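Putative potassium transport protein (Staphylococcus aureus 08BA02176, PDB 4XTT) probably regulates a potassium transporter as its cytosolic KtrA subunit, whose RCK_C domain binds the second messenger cyclic di-AMP. Local coordinates at residues L34-I42 and D77-I85; I42-F53 and I61-I72. All coordinates share one frame; numbering follows the deposited sequence.

Contact 1 (L34-I42 and D77-I85); sequences LDIRAQYGI and DLNRFEKNI. With 2BA ((2R,3R,3aS,5R,7aR,9R,10R,10aS,12R,14aR)-2,9-bis(6-amino-9H-purin-9-yl)octahydro-2H,7H-difuro[3,2-d:3',2'-j][1,3,7,9,2,8 ]tetraoxadiphosphacyclododecine-3,5,10,12-tetrol 5,12-dioxide), chain C.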
loop_
_atom_site.group_PDB
_atom_site.type_symbol
_atom_site.label_atom_id
_atom_site.label_comp_id
_atom_site.label_asym_id
_atom_site.label_seq_id
_atom_site.Cartn_x
_atom_site.Cartn_y
_atom_site.Cartn_z
ATOM N N LEU A 34 7.560 -8.894 -10.947
ATOM C CA LEU A 34 7.998 -9.446 -9.670
ATOM C C LEU A 34 6.814 -9.995 -8.864
ATOM O O LEU A 34 6.995 -10.823 -7.969
ATOM C CB LEU A 34 8.745 -8.377 -8.870
ATOM C CG LEU A 34 10.081 -7.924 -9.473
ATOM C CD1 LEU A 34 10.739 -6.852 -8.620
ATOM C CD2 LEU A 34 11.021 -9.107 -9.672
ATOM N N ASP A 35 5.614 -9.525 -9.208
ATOM C CA ASP A 35 4.351 -9.929 -8.581
ATOM C C ASP A 35 4.452 -9.848 -7.051
ATOM O O ASP A 35 4.157 -10.807 -6.332
ATOM C CB ASP A 35 3.964 -11.336 -9.036
ATOM C CG ASP A 35 2.464 -11.569 -9.000
ATOM O OD1 ASP A 35 1.698 -10.578 -9.045
ATOM O OD2 ASP A 35 2.046 -12.745 -8.953
ATOM N N ILE A 36 4.832 -8.672 -6.567
ATOM C CA ILE A 36 5.323 -8.527 -5.208
ATOM C C ILE A 36 4.295 -8.883 -4.137
ATOM O O ILE A 36 4.598 -9.688 -3.252
ATOM C CB ILE A 36 5.865 -7.096 -4.994
ATOM C CG1 ILE A 36 7.137 -6.918 -5.829
ATOM C CG2 ILE A 36 6.163 -6.820 -3.522
ATOM C CD1 ILE A 36 7.680 -5.504 -5.857
ATOM N N ARG A 37 3.092 -8.325 -4.201
ATOM C CA ARG A 37 2.121 -8.618 -3.151
ATOM C C ARG A 37 1.650 -10.068 -3.185
ATOM O O ARG A 37 1.472 -10.694 -2.137
ATOM C CB ARG A 37 0.918 -7.689 -3.238
ATOM C CG ARG A 37 -0.010 -7.785 -2.029
ATOM C CD ARG A 37 -0.842 -6.526 -1.916
ATOM N NE ARG A 37 -1.398 -6.163 -3.212
ATOM C CZ ARG A 37 -1.332 -4.948 -3.739
ATOM N NH1 ARG A 37 -0.753 -3.954 -3.073
ATOM N NH2 ARG A 37 -1.864 -4.724 -4.932
ATOM N N ALA A 38 1.485 -10.614 -4.384
ATOM C CA ALA A 38 1.017 -11.988 -4.503
ATOM C C ALA A 38 2.070 -12.990 -4.043
ATOM O O ALA A 38 1.730 -14.093 -3.625
ATOM C CB ALA A 38 0.599 -12.281 -5.939
ATOM N N GLN A 39 3.337 -12.581 -4.057
ATOM C CA GLN A 39 4.445 -13.490 -3.758
ATOM C C GLN A 39 4.987 -13.334 -2.346
ATOM O O GLN A 39 5.505 -14.290 -1.776
ATOM C CB GLN A 39 5.614 -13.273 -4.733
ATOM C CG GLN A 39 5.507 -13.958 -6.089
ATOM C CD GLN A 39 5.490 -15.478 -5.996
ATOM O OE1 GLN A 39 6.505 -16.115 -5.700
ATOM N NE2 GLN A 39 4.332 -16.066 -6.263
ATOM N N TYR A 40 4.858 -12.143 -1.769
ATOM C CA TYR A 40 5.504 -11.863 -0.490
ATOM C C TYR A 40 4.525 -11.291 0.538
ATOM O O TYR A 40 4.767 -11.350 1.737
ATOM C CB TYR A 40 6.673 -10.886 -0.675
ATOM C CG TYR A 40 7.796 -11.383 -1.564
ATOM C CD1 TYR A 40 8.869 -12.088 -1.035
ATOM C CD2 TYR A 40 7.793 -11.125 -2.930
ATOM C CE1 TYR A 40 9.897 -12.538 -1.843
ATOM C CE2 TYR A 40 8.821 -11.572 -3.744
ATOM C CZ TYR A 40 9.867 -12.274 -3.195
ATOM O OH TYR A 40 10.886 -12.719 -4.006
ATOM N N GLY A 41 3.412 -10.746 0.074
ATOM C CA GLY A 41 2.451 -10.154 0.981
ATOM C C GLY A 41 2.828 -8.723 1.314
ATOM O O GLY A 41 2.307 -8.143 2.269
ATOM N N ILE A 42 3.734 -8.156 0.518
ATOM C CA ILE A 42 4.219 -6.800 0.741
ATOM C C ILE A 42 3.383 -5.810 -0.049
ATOM O O ILE A 42 3.001 -6.085 -1.188
ATOM C CB ILE A 42 5.702 -6.662 0.329
ATOM C CG1 ILE A 42 6.568 -7.653 1.108
ATOM C CG2 ILE A 42 6.214 -5.246 0.546
ATOM C CD1 ILE A 42 8.033 -7.567 0.761
ATOM N N ASP A 77 8.489 -10.944 5.740
ATOM C CA ASP A 77 8.154 -10.874 4.323
ATOM C C ASP A 77 9.036 -9.855 3.646
ATOM O O ASP A 77 9.555 -10.111 2.562
ATOM C CB ASP A 77 6.685 -10.489 4.090
ATOM C CG ASP A 77 5.700 -11.501 4.641
ATOM O OD1 ASP A 77 5.976 -12.716 4.554
ATOM O OD2 ASP A 77 4.634 -11.077 5.141
ATOM N N LEU A 78 9.230 -8.715 4.306
ATOM C CA LEU A 78 10.118 -7.689 3.790
ATOM C C LEU A 78 11.538 -8.211 3.663
ATOM O O LEU A 78 12.180 -8.026 2.630
ATOM C CB LEU A 78 10.082 -6.466 4.695
ATOM C CG LEU A 78 8.746 -5.733 4.743
ATOM C CD1 LEU A 78 8.677 -4.823 5.959
ATOM C CD2 LEU A 78 8.608 -4.925 3.466
ATOM N N ASN A 79 11.997 -8.915 4.695
ATOM C CA ASN A 79 13.352 -9.458 4.726
ATOM C C ASN A 79 13.587 -10.512 3.640
ATOM O O ASN A 79 14.675 -10.614 3.080
ATOM C CB ASN A 79 13.643 -10.036 6.105
ATOM C CG ASN A 79 15.033 -10.615 6.213
ATOM O OD1 ASN A 79 15.965 -9.932 6.635
ATOM N ND2 ASN A 79 15.177 -11.893 5.870
ATOM N N ARG A 80 12.559 -11.287 3.336
ATOM C CA ARG A 80 12.660 -12.309 2.307
ATOM C C ARG A 80 12.750 -11.706 0.912
ATOM O O ARG A 80 13.524 -12.171 0.077
ATOM C CB ARG A 80 11.474 -13.259 2.409
ATOM C CG ARG A 80 11.659 -14.603 1.734
ATOM C CD ARG A 80 10.323 -15.000 1.181
ATOM N NE ARG A 80 9.320 -14.800 2.225
ATOM C CZ ARG A 80 8.005 -14.753 2.025
ATOM N NH1 ARG A 80 7.504 -14.862 0.797
ATOM N NH2 ARG A 80 7.194 -14.559 3.059
ATOM N N PHE A 81 11.967 -10.663 0.662
ATOM C CA PHE A 81 12.007 -9.991 -0.629
ATOM C C PHE A 81 13.353 -9.318 -0.857
ATOM O O PHE A 81 13.901 -9.368 -1.958
ATOM C CB PHE A 81 10.886 -8.961 -0.727
ATOM C CG PHE A 81 10.926 -8.136 -1.982
ATOM C CD1 PHE A 81 10.712 -8.720 -3.223
ATOM C CD2 PHE A 81 11.159 -6.773 -1.921
ATOM C CE1 PHE A 81 10.743 -7.962 -4.384
ATOM C CE2 PHE A 81 11.185 -6.006 -3.073
ATOM C CZ PHE A 81 10.971 -6.606 -4.311
ATOM N N GLU A 82 13.894 -8.717 0.201
ATOM C CA GLU A 82 15.168 -8.014 0.119
ATOM C C GLU A 82 16.330 -8.949 -0.171
ATOM O O GLU A 82 17.263 -8.582 -0.880
ATOM C CB GLU A 82 15.447 -7.258 1.416
ATOM C CG GLU A 82 14.563 -6.061 1.638
ATOM C CD GLU A 82 14.853 -5.371 2.952
ATOM O OE1 GLU A 82 15.865 -5.727 3.591
ATOM O OE2 GLU A 82 14.072 -4.479 3.349
ATOM N N LYS A 83 16.251 -10.171 0.338
ATOM C CA LYS A 83 17.354 -11.108 0.209
ATOM C C LYS A 83 17.359 -11.756 -1.164
ATOM O O LYS A 83 18.396 -12.226 -1.629
ATOM C CB LYS A 83 17.283 -12.159 1.320
ATOM C CG LYS A 83 18.217 -11.847 2.485
ATOM C CD LYS A 83 17.853 -10.513 3.137
ATOM C CE LYS A 83 18.705 -10.224 4.363
ATOM N NZ LYS A 83 18.258 -8.969 5.035
ATOM N N ASN A 84 16.209 -11.749 -1.826
ATOM C CA ASN A 84 16.118 -12.288 -3.177
ATOM C C ASN A 84 16.541 -11.255 -4.215
ATOM O O ASN A 84 16.335 -11.444 -5.410
ATOM C CB ASN A 84 14.702 -12.777 -3.468
ATOM C CG ASN A 84 14.411 -14.124 -2.828
ATOM O OD1 ASN A 84 14.409 -15.155 -3.498
ATOM N ND2 ASN A 84 14.168 -14.118 -1.525
ATOM N N ILE A 85 17.106 -10.147 -3.746
ATOM C CA ILE A 85 17.598 -9.089 -4.625
ATOM C C ILE A 85 18.976 -8.580 -4.181
ATOM O O ILE A 85 19.935 -9.350 -4.059
ATOM C CB ILE A 85 16.615 -7.909 -4.682
ATOM C CG1 ILE A 85 15.247 -8.384 -5.179
ATOM C CG2 ILE A 85 17.160 -6.814 -5.585
ATOM C CD1 ILE A 85 14.200 -7.321 -5.188
HETATM P P 2BA C . -2.466 -9.088 -6.273
HETATM O O1P 2BA C . -1.872 -8.770 -4.955
HETATM O O2P 2BA C . -2.970 -10.496 -6.203
HETATM O "O5'" 2BA C . -3.722 -8.121 -6.519
HETATM C "C5'" 2BA C . -4.470 -8.241 -7.743
HETATM C "C4'" 2BA C . -5.411 -7.109 -7.856
HETATM O "O4'" 2BA C . -6.198 -6.900 -6.601
HETATM C "C3'" 2BA C . -4.662 -5.874 -8.068
HETATM O "O3'" 2BA C . -4.494 -5.641 -9.494
HETATM C "C2'" 2BA C . -5.480 -4.820 -7.504
HETATM O "O2'" 2BA C . -6.442 -4.336 -8.483
HETATM C "C1'" 2BA C . -6.181 -5.440 -6.358
HETATM N N9 2BA C . -5.475 -5.199 -5.180
HETATM C C8 2BA C . -4.884 -6.121 -4.689
HETATM N N7 2BA C . -4.260 -5.702 -3.551
HETATM C C5 2BA C . -4.674 -4.256 -3.555
HETATM C C6 2BA C . -4.507 -3.109 -2.794
HETATM N N6 2BA C . -3.724 -3.190 -1.640
HETATM N N1 2BA C . -5.061 -1.930 -3.119
HETATM C C2 2BA C . -5.801 -1.824 -4.194
HETATM N N3 2BA C . -6.015 -2.858 -4.986
HETATM C C4 2BA C . -5.494 -4.076 -4.723
HETATM P P1 2BA C . -3.081 -5.019 -9.952
HETATM O O1P1 2BA C . -3.001 -3.676 -9.317
HETATM O O2P1 2BA C . -3.117 -4.837 -11.431
HETATM O "O5'1" 2BA C . -1.746 -5.799 -9.534
HETATM C "C5'1" 2BA C . -1.546 -7.155 -9.902
HETATM C "C4'1" 2BA C . -0.399 -7.667 -9.121
HETATM O "O4'1" 2BA C . 0.749 -6.726 -9.212
HETATM C "C3'1" 2BA C . -0.742 -7.732 -7.692
HETATM O "O3'1" 2BA C . -1.274 -9.034 -7.337
HETATM C "C2'1" 2BA C . 0.504 -7.504 -6.978
HETATM O "O2'1" 2BA C . 1.196 -8.768 -6.832
HETATM C "C1'1" 2BA C . 1.292 -6.596 -7.830
HETATM N N91 2BA C . 1.171 -5.265 -7.386
HETATM C C81 2BA C . 0.563 -4.460 -8.075
HETATM N N71 2BA C . 0.534 -3.214 -7.502
HETATM C C51 2BA C . 1.320 -3.555 -6.258
HETATM C C61 2BA C . 1.779 -2.896 -5.113
HETATM N N61 2BA C . 1.497 -1.510 -4.932
HETATM N N11 2BA C . 2.468 -3.504 -4.178
HETATM C C21 2BA C . 2.771 -4.791 -4.280
HETATM N N31 2BA C . 2.392 -5.533 -5.328
HETATM C C41 2BA C . 1.675 -4.974 -6.336
HETATM O O HOH W 1 3.825 -8.674 4.532
#

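Contact 2 (I42-F53 and I61-I72); sequences INIIAIKRGKEF and INLEIGDILIMI. With 2BA ((2R,3R,3aS,5R,7aR,9R,10R,10aS,12R,14aR)-2,9-bis(6-amino-9H-purin-9-yl)octahydro-2H,7H-difuro[3,2-d:3',2'-j][1,3,7,9,2,8 ]tetraoxadiphosphacyclododecine-3,5,10,12-tetrol 5,12-dioxide), chain C.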
loop_
_atom_site.group_PDB
_atom_site.type_symbol
_atom_site.label_atom_id
_atom_site.label_comp_id
_atom_site.label_asym_id
_atom_site.label_seq_id
_atom_site.Cartn_x
_atom_site.Cartn_y
_atom_site.Cartn_z
ATOM N N ILE A 42 3.734 -8.156 0.518
ATOM C CA ILE A 42 4.219 -6.800 0.741
ATOM C C ILE A 42 3.383 -5.810 -0.049
ATOM O O ILE A 42 3.001 -6.085 -1.188
ATOM C CB ILE A 42 5.702 -6.662 0.329
ATOM C CG1 ILE A 42 6.568 -7.653 1.108
ATOM C CG2 ILE A 42 6.214 -5.246 0.546
ATOM C CD1 ILE A 42 8.033 -7.567 0.761
ATOM N N ASN A 43 3.093 -4.662 0.555
ATOM C CA ASN A 43 2.379 -3.603 -0.136
ATOM C C ASN A 43 3.306 -2.437 -0.456
ATOM O O ASN A 43 4.012 -1.931 0.423
ATOM C CB ASN A 43 1.204 -3.124 0.706
ATOM C CG ASN A 43 0.390 -2.041 0.020
ATOM O OD1 ASN A 43 0.247 -2.035 -1.201
ATOM N ND2 ASN A 43 -0.162 -1.125 0.810
ATOM N N ILE A 44 3.344 -2.048 -1.726
ATOM C CA ILE A 44 4.105 -0.877 -2.135
ATOM C C ILE A 44 3.154 0.316 -2.189
ATOM O O ILE A 44 2.261 0.377 -3.043
ATOM C CB ILE A 44 4.782 -1.102 -3.490
ATOM C CG1 ILE A 44 5.732 -2.300 -3.392
ATOM C CG2 ILE A 44 5.486 0.161 -3.967
ATOM C CD1 ILE A 44 6.652 -2.445 -4.556
ATOM N N ILE A 45 3.350 1.249 -1.260
ATOM C CA ILE A 45 2.472 2.410 -1.081
ATOM C C ILE A 45 2.765 3.458 -2.150
ATOM O O ILE A 45 1.859 4.113 -2.668
ATOM C CB ILE A 45 2.638 3.028 0.329
ATOM C CG1 ILE A 45 2.399 1.960 1.393
ATOM C CG2 ILE A 45 1.685 4.183 0.533
ATOM C CD1 ILE A 45 2.648 2.432 2.810
ATOM N N ALA A 46 4.050 3.625 -2.448
ATOM C CA ALA A 46 4.511 4.635 -3.391
ATOM C C ALA A 46 5.924 4.335 -3.881
ATOM O O ALA A 46 6.620 3.473 -3.334
ATOM C CB ALA A 46 4.463 6.020 -2.757
ATOM N N ILE A 47 6.331 5.058 -4.920
ATOM C CA ILE A 47 7.686 4.993 -5.460
ATOM C C ILE A 47 8.274 6.394 -5.425
ATOM O O ILE A 47 7.615 7.349 -5.845
ATOM C CB ILE A 47 7.715 4.459 -6.921
ATOM C CG1 ILE A 47 7.230 3.009 -6.985
ATOM C CG2 ILE A 47 9.114 4.546 -7.509
ATOM C CD1 ILE A 47 7.264 2.408 -8.386
ATOM N N LYS A 48 9.496 6.538 -4.918
ATOM C CA LYS A 48 10.161 7.841 -4.979
ATOM C C LYS A 48 10.968 7.996 -6.255
ATOM O O LYS A 48 11.992 7.339 -6.448
ATOM C CB LYS A 48 11.089 8.070 -3.792
ATOM C CG LYS A 48 10.402 8.447 -2.518
ATOM C CD LYS A 48 11.324 9.290 -1.649
ATOM C CE LYS A 48 11.636 10.635 -2.319
ATOM N NZ LYS A 48 12.243 11.636 -1.384
ATOM N N ARG A 49 10.494 8.875 -7.128
ATOM C CA ARG A 49 11.203 9.179 -8.355
ATOM C C ARG A 49 11.825 10.567 -8.206
ATOM O O ARG A 49 11.127 11.579 -8.148
ATOM C CB ARG A 49 10.275 9.116 -9.562
ATOM C CG ARG A 49 11.001 9.284 -10.888
ATOM C CD ARG A 49 11.043 7.974 -11.647
ATOM N NE ARG A 49 9.713 7.589 -12.114
ATOM C CZ ARG A 49 9.395 6.377 -12.560
ATOM N NH1 ARG A 49 8.159 6.123 -12.967
ATOM N NH2 ARG A 49 10.314 5.421 -12.593
ATOM N N GLY A 50 13.149 10.596 -8.149
ATOM C CA GLY A 50 13.872 11.798 -7.803
ATOM C C GLY A 50 13.486 12.170 -6.389
ATOM O O GLY A 50 13.785 11.428 -5.454
ATOM N N LYS A 51 12.785 13.287 -6.229
ATOM C CA LYS A 51 12.332 13.699 -4.907
ATOM C C LYS A 51 10.822 13.870 -4.947
ATOM O O LYS A 51 10.238 14.654 -4.203
ATOM C CB LYS A 51 13.033 14.990 -4.469
ATOM C CG LYS A 51 14.562 14.884 -4.432
ATOM C CD LYS A 51 15.064 13.739 -3.540
ATOM C CE LYS A 51 14.861 14.033 -2.060
ATOM N NZ LYS A 51 15.546 13.035 -1.187
ATOM N N GLU A 52 10.209 13.105 -5.837
ATOM C CA GLU A 52 8.775 13.123 -6.075
ATOM C C GLU A 52 8.155 11.737 -5.818
ATOM O O GLU A 52 8.788 10.711 -6.065
ATOM C CB GLU A 52 8.524 13.602 -7.502
ATOM C CG GLU A 52 7.097 13.526 -7.976
ATOM C CD GLU A 52 6.992 13.762 -9.472
ATOM O OE1 GLU A 52 8.052 13.858 -10.133
ATOM O OE2 GLU A 52 5.857 13.838 -9.986
ATOM N N PHE A 53 6.914 11.707 -5.339
ATOM C CA PHE A 53 6.263 10.455 -4.946
ATOM C C PHE A 53 5.198 9.956 -5.925
ATOM O O PHE A 53 4.171 10.612 -6.130
ATOM C CB PHE A 53 5.591 10.596 -3.574
ATOM C CG PHE A 53 6.543 10.781 -2.434
ATOM C CD1 PHE A 53 7.184 9.692 -1.864
ATOM C CD2 PHE A 53 6.773 12.045 -1.905
ATOM C CE1 PHE A 53 8.049 9.862 -0.795
ATOM C CE2 PHE A 53 7.640 12.221 -0.845
ATOM C CZ PHE A 53 8.285 11.127 -0.292
ATOM N N ILE A 61 4.563 -0.459 -15.243
ATOM C CA ILE A 61 5.698 0.353 -15.671
ATOM C C ILE A 61 6.992 -0.278 -15.191
ATOM O O ILE A 61 7.040 -0.872 -14.116
ATOM C CB ILE A 61 5.617 1.818 -15.158
ATOM C CG1 ILE A 61 5.856 1.896 -13.642
ATOM C CG2 ILE A 61 4.287 2.458 -15.553
ATOM C CD1 ILE A 61 5.944 3.316 -13.094
ATOM N N ASN A 62 8.036 -0.160 -16.002
ATOM C CA ASN A 62 9.352 -0.678 -15.643
ATOM C C ASN A 62 10.011 0.184 -14.580
ATOM O O ASN A 62 10.022 1.408 -14.681
ATOM C CB ASN A 62 10.233 -0.790 -16.884
ATOM C CG ASN A 62 9.864 -1.983 -17.744
ATOM O OD1 ASN A 62 8.944 -2.730 -17.415
ATOM N ND2 ASN A 62 10.551 -2.147 -18.867
ATOM N N LEU A 63 10.563 -0.459 -13.559
ATOM C CA LEU A 63 11.263 0.270 -12.514
ATOM C C LEU A 63 12.568 0.803 -13.077
ATOM O O LEU A 63 13.331 0.070 -13.703
ATOM C CB LEU A 63 11.538 -0.624 -11.301
ATOM C CG LEU A 63 10.356 -1.261 -10.567
ATOM C CD1 LEU A 63 10.873 -2.212 -9.508
ATOM C CD2 LEU A 63 9.440 -0.211 -9.938
ATOM N N GLU A 64 12.822 2.083 -12.840
ATOM C CA GLU A 64 14.041 2.717 -13.319
ATOM C C GLU A 64 15.073 2.753 -12.209
ATOM O O GLU A 64 14.746 2.566 -11.034
ATOM C CB GLU A 64 13.741 4.126 -13.833
ATOM C CG GLU A 64 12.632 4.151 -14.880
ATOM C CD GLU A 64 12.333 5.539 -15.400
ATOM O OE1 GLU A 64 12.647 6.521 -14.693
ATOM O OE2 GLU A 64 11.788 5.649 -16.520
ATOM N N ILE A 65 16.321 2.992 -12.588
ATOM C CA ILE A 65 17.410 3.048 -11.629
ATOM C C ILE A 65 17.210 4.226 -10.671
ATOM O O ILE A 65 16.875 5.339 -11.082
ATOM C CB ILE A 65 18.775 3.172 -12.343
ATOM C CG1 ILE A 65 18.815 2.289 -13.597
ATOM C CG2 ILE A 65 19.904 2.807 -11.408
ATOM C CD1 ILE A 65 18.519 3.026 -14.903
ATOM N N GLY A 66 17.392 3.966 -9.383
ATOM C CA GLY A 66 17.262 5.001 -8.378
ATOM C C GLY A 66 15.870 5.127 -7.794
ATOM O O GLY A 66 15.665 5.884 -6.841
ATOM N N ASP A 67 14.916 4.392 -8.363
ATOM C CA ASP A 67 13.562 4.346 -7.819
ATOM C C ASP A 67 13.564 3.754 -6.425
ATOM O O ASP A 67 14.113 2.678 -6.195
ATOM C CB ASP A 67 12.632 3.532 -8.719
ATOM C CG ASP A 67 12.140 4.314 -9.913
ATOM O OD1 ASP A 67 12.148 5.562 -9.856
ATOM O OD2 ASP A 67 11.754 3.677 -10.913
ATOM N N ILE A 68 12.967 4.478 -5.492
ATOM C CA ILE A 68 12.870 4.019 -4.121
ATOM C C ILE A 68 11.474 3.469 -3.838
ATOM O O ILE A 68 10.500 4.222 -3.800
ATOM C CB ILE A 68 13.215 5.149 -3.131
ATOM C CG1 ILE A 68 14.650 5.632 -3.373
ATOM C CG2 ILE A 68 13.069 4.662 -1.696
ATOM C CD1 ILE A 68 15.030 6.852 -2.578
ATOM N N LEU A 69 11.371 2.154 -3.667
ATOM C CA LEU A 69 10.085 1.554 -3.342
ATOM C C LEU A 69 9.812 1.741 -1.858
ATOM O O LEU A 69 10.641 1.395 -1.018
ATOM C CB LEU A 69 10.038 0.062 -3.705
ATOM C CG LEU A 69 10.486 -0.347 -5.110
ATOM C CD1 LEU A 69 10.160 -1.801 -5.368
ATOM C CD2 LEU A 69 9.854 0.530 -6.177
ATOM N N ILE A 70 8.651 2.297 -1.536
ATOM C CA ILE A 70 8.268 2.444 -0.144
ATOM C C ILE A 70 7.329 1.292 0.219
ATOM O O ILE A 70 6.180 1.230 -0.235
ATOM C CB ILE A 70 7.604 3.805 0.113
ATOM C CG1 ILE A 70 8.473 4.923 -0.462
ATOM C CG2 ILE A 70 7.376 4.011 1.594
ATOM C CD1 ILE A 70 7.920 6.311 -0.239
ATOM N N MET A 71 7.821 0.380 1.049
ATOM C CA MET A 71 7.111 -0.869 1.274
ATOM C C MET A 71 6.618 -0.984 2.700
ATOM O O MET A 71 7.254 -0.500 3.639
ATOM C CB MET A 71 8.012 -2.055 0.958
ATOM C CG MET A 71 8.677 -1.992 -0.389
ATOM S SD MET A 71 9.807 -3.375 -0.600
ATOM C CE MET A 71 10.766 -3.213 0.902
ATOM N N ILE A 72 5.495 -1.667 2.857
ATOM C CA ILE A 72 4.938 -1.913 4.171
ATOM C C ILE A 72 4.468 -3.363 4.242
ATOM O O ILE A 72 3.834 -3.867 3.312
ATOM C CB ILE A 72 3.808 -0.903 4.465
ATOM C CG1 ILE A 72 3.326 -1.010 5.903
ATOM C CG2 ILE A 72 2.648 -1.069 3.492
ATOM C CD1 ILE A 72 2.370 0.100 6.261
HETATM P P 2BA C . -2.466 -9.088 -6.273
HETATM O O1P 2BA C . -1.872 -8.770 -4.955
HETATM O O2P 2BA C . -2.970 -10.496 -6.203
HETATM O "O5'" 2BA C . -3.722 -8.121 -6.519
HETATM C "C5'" 2BA C . -4.470 -8.241 -7.743
HETATM C "C4'" 2BA C . -5.411 -7.109 -7.856
HETATM O "O4'" 2BA C . -6.198 -6.900 -6.601
HETATM C "C3'" 2BA C . -4.662 -5.874 -8.068
HETATM O "O3'" 2BA C . -4.494 -5.641 -9.494
HETATM C "C2'" 2BA C . -5.480 -4.820 -7.504
HETATM O "O2'" 2BA C . -6.442 -4.336 -8.483
HETATM C "C1'" 2BA C . -6.181 -5.440 -6.358
HETATM N N9 2BA C . -5.475 -5.199 -5.180
HETATM C C8 2BA C . -4.884 -6.121 -4.689
HETATM N N7 2BA C . -4.260 -5.702 -3.551
HETATM C C5 2BA C . -4.674 -4.256 -3.555
HETATM C C6 2BA C . -4.507 -3.109 -2.794
HETATM N N6 2BA C . -3.724 -3.190 -1.640
HETATM N N1 2BA C . -5.061 -1.930 -3.119
HETATM C C2 2BA C . -5.801 -1.824 -4.194
HETATM N N3 2BA C . -6.015 -2.858 -4.986
HETATM C C4 2BA C . -5.494 -4.076 -4.723
HETATM P P1 2BA C . -3.081 -5.019 -9.952
HETATM O O1P1 2BA C . -3.001 -3.676 -9.317
HETATM O O2P1 2BA C . -3.117 -4.837 -11.431
HETATM O "O5'1" 2BA C . -1.746 -5.799 -9.534
HETATM C "C5'1" 2BA C . -1.546 -7.155 -9.902
HETATM C "C4'1" 2BA C . -0.399 -7.667 -9.121
HETATM O "O4'1" 2BA C . 0.749 -6.726 -9.212
HETATM C "C3'1" 2BA C . -0.742 -7.732 -7.692
HETATM O "O3'1" 2BA C . -1.274 -9.034 -7.337
HETATM C "C2'1" 2BA C . 0.504 -7.504 -6.978
HETATM O "O2'1" 2BA C . 1.196 -8.768 -6.832
HETATM C "C1'1" 2BA C . 1.292 -6.596 -7.830
HETATM N N91 2BA C . 1.171 -5.265 -7.386
HETATM C C81 2BA C . 0.563 -4.460 -8.075
HETATM N N71 2BA C . 0.534 -3.214 -7.502
HETATM C C51 2BA C . 1.320 -3.555 -6.258
HETATM C C61 2BA C . 1.779 -2.896 -5.113
HETATM N N61 2BA C . 1.497 -1.510 -4.932
HETATM N N11 2BA C . 2.468 -3.504 -4.178
HETATM C C21 2BA C . 2.771 -4.791 -4.280
HETATM N N31 2BA C . 2.392 -5.533 -5.328
HETATM C C41 2BA C . 1.675 -4.974 -6.336
#

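Contact 1 (L34-I42 and D77-I85)
With chi1 of Y40 at -62°, CG stands anti to the carbonyl carbon and the phenol ring leans over helix 77-83; F81, its CG anti to the backbone N, swings its ring in to meet it. The two form a T-shaped pair, the edge of F81 directed at the face of Y40, centroids 5.0 Å apart and planes at 71°. F81 CB adds a CH-pi contact over the same Y40 ring, 3.9 Å from its centroid. I42 runs its CD1 to 3.5 Å from F81 CB, while I36 CD1 lies 3.8 Å from F81 CZ. R80, bent at chi2 and chi3, brings NH1 obliquely beside Y40 CD1; its NH2 makes a salt bridge of 2.7 Å with D77 OD1, and NH1 gives a weak bond to Q39 O. A water donates to both G41 O and D77 OD2. Toward the ligand, D35 OD1 accepts from ribose hydroxyl O2'1 at 2.9 Å, A38 N donates to the same oxygen, and R37 N bonds adenine N31 and R37 NE phosphate O1P. Apolar contacts thus fasten helix 77-83 to helix 36-40, whose ligand-facing side, with D35 before it, offers polar groups to cyclic di-AMP.

Contact 2 (I42-F53 and I61-I72)
D67 OD2 is gripped twice: R49 NH2 reaches it in a salt bridge of 2.8 Å, and E64 N donates to it at 2.7 Å from above the carboxylate plane. R49 gets there through bends at chi2 (109°) and chi3 that turn the guanidinium toward E64 and D67. E64 OE1 lies well out of the guanidinium plane, a salt bridge of charge alone. Beyond this network, strands 43-49 and 68-72 pair antiparallel. N43 and I72 exchange two backbone bonds, as do K48 and I68, where K48 N meets I68 O at 2.8 Å. I45 and A46 lie opposite I70 as a classic beta bulge, I45 N bonding I70 O and I70 N bonding A46 O. On one face I47 lies alongside L69, its CG1 3.7 Å from L69 CD2, and its CD1 touches L63. On the other, I70 CD1 comes to the edge of the F53 ring, 3.6 Å from F53 CE1, and I45 CD1 meets I72 CG2. I44 also reads an adenine with its backbone, N donating to ligand N11 (3.0 Å) and O accepting from N61 (2.8 Å). Main-chain pairing and aliphatic packing thus hold one strand end where it recognises the base, while charges pin the other.

Overall arrangement
The centres of contacts 1 and 2 lie 14 Å apart, on opposite sides of the chain's centre, and I42 belongs to both. Along the chain, helix 36-40 leads into strand 43-49, and strand 68-72 into helix 75-83, so contact 2 comes between the two halves of contact 1. Strands 43-49 and 68-72 are the inner pair of a four-stranded antiparallel sheet flanked by 15-21 and 52-55; M71 touches L78 and F81, and I44 touches I36, seating the helices of contact 1 on it. Both contacts border the cyclic di-AMP, which is also bound by D35, R37, A38 and I44 of the second subunit, consistent with a nucleotide that bridges the dimer.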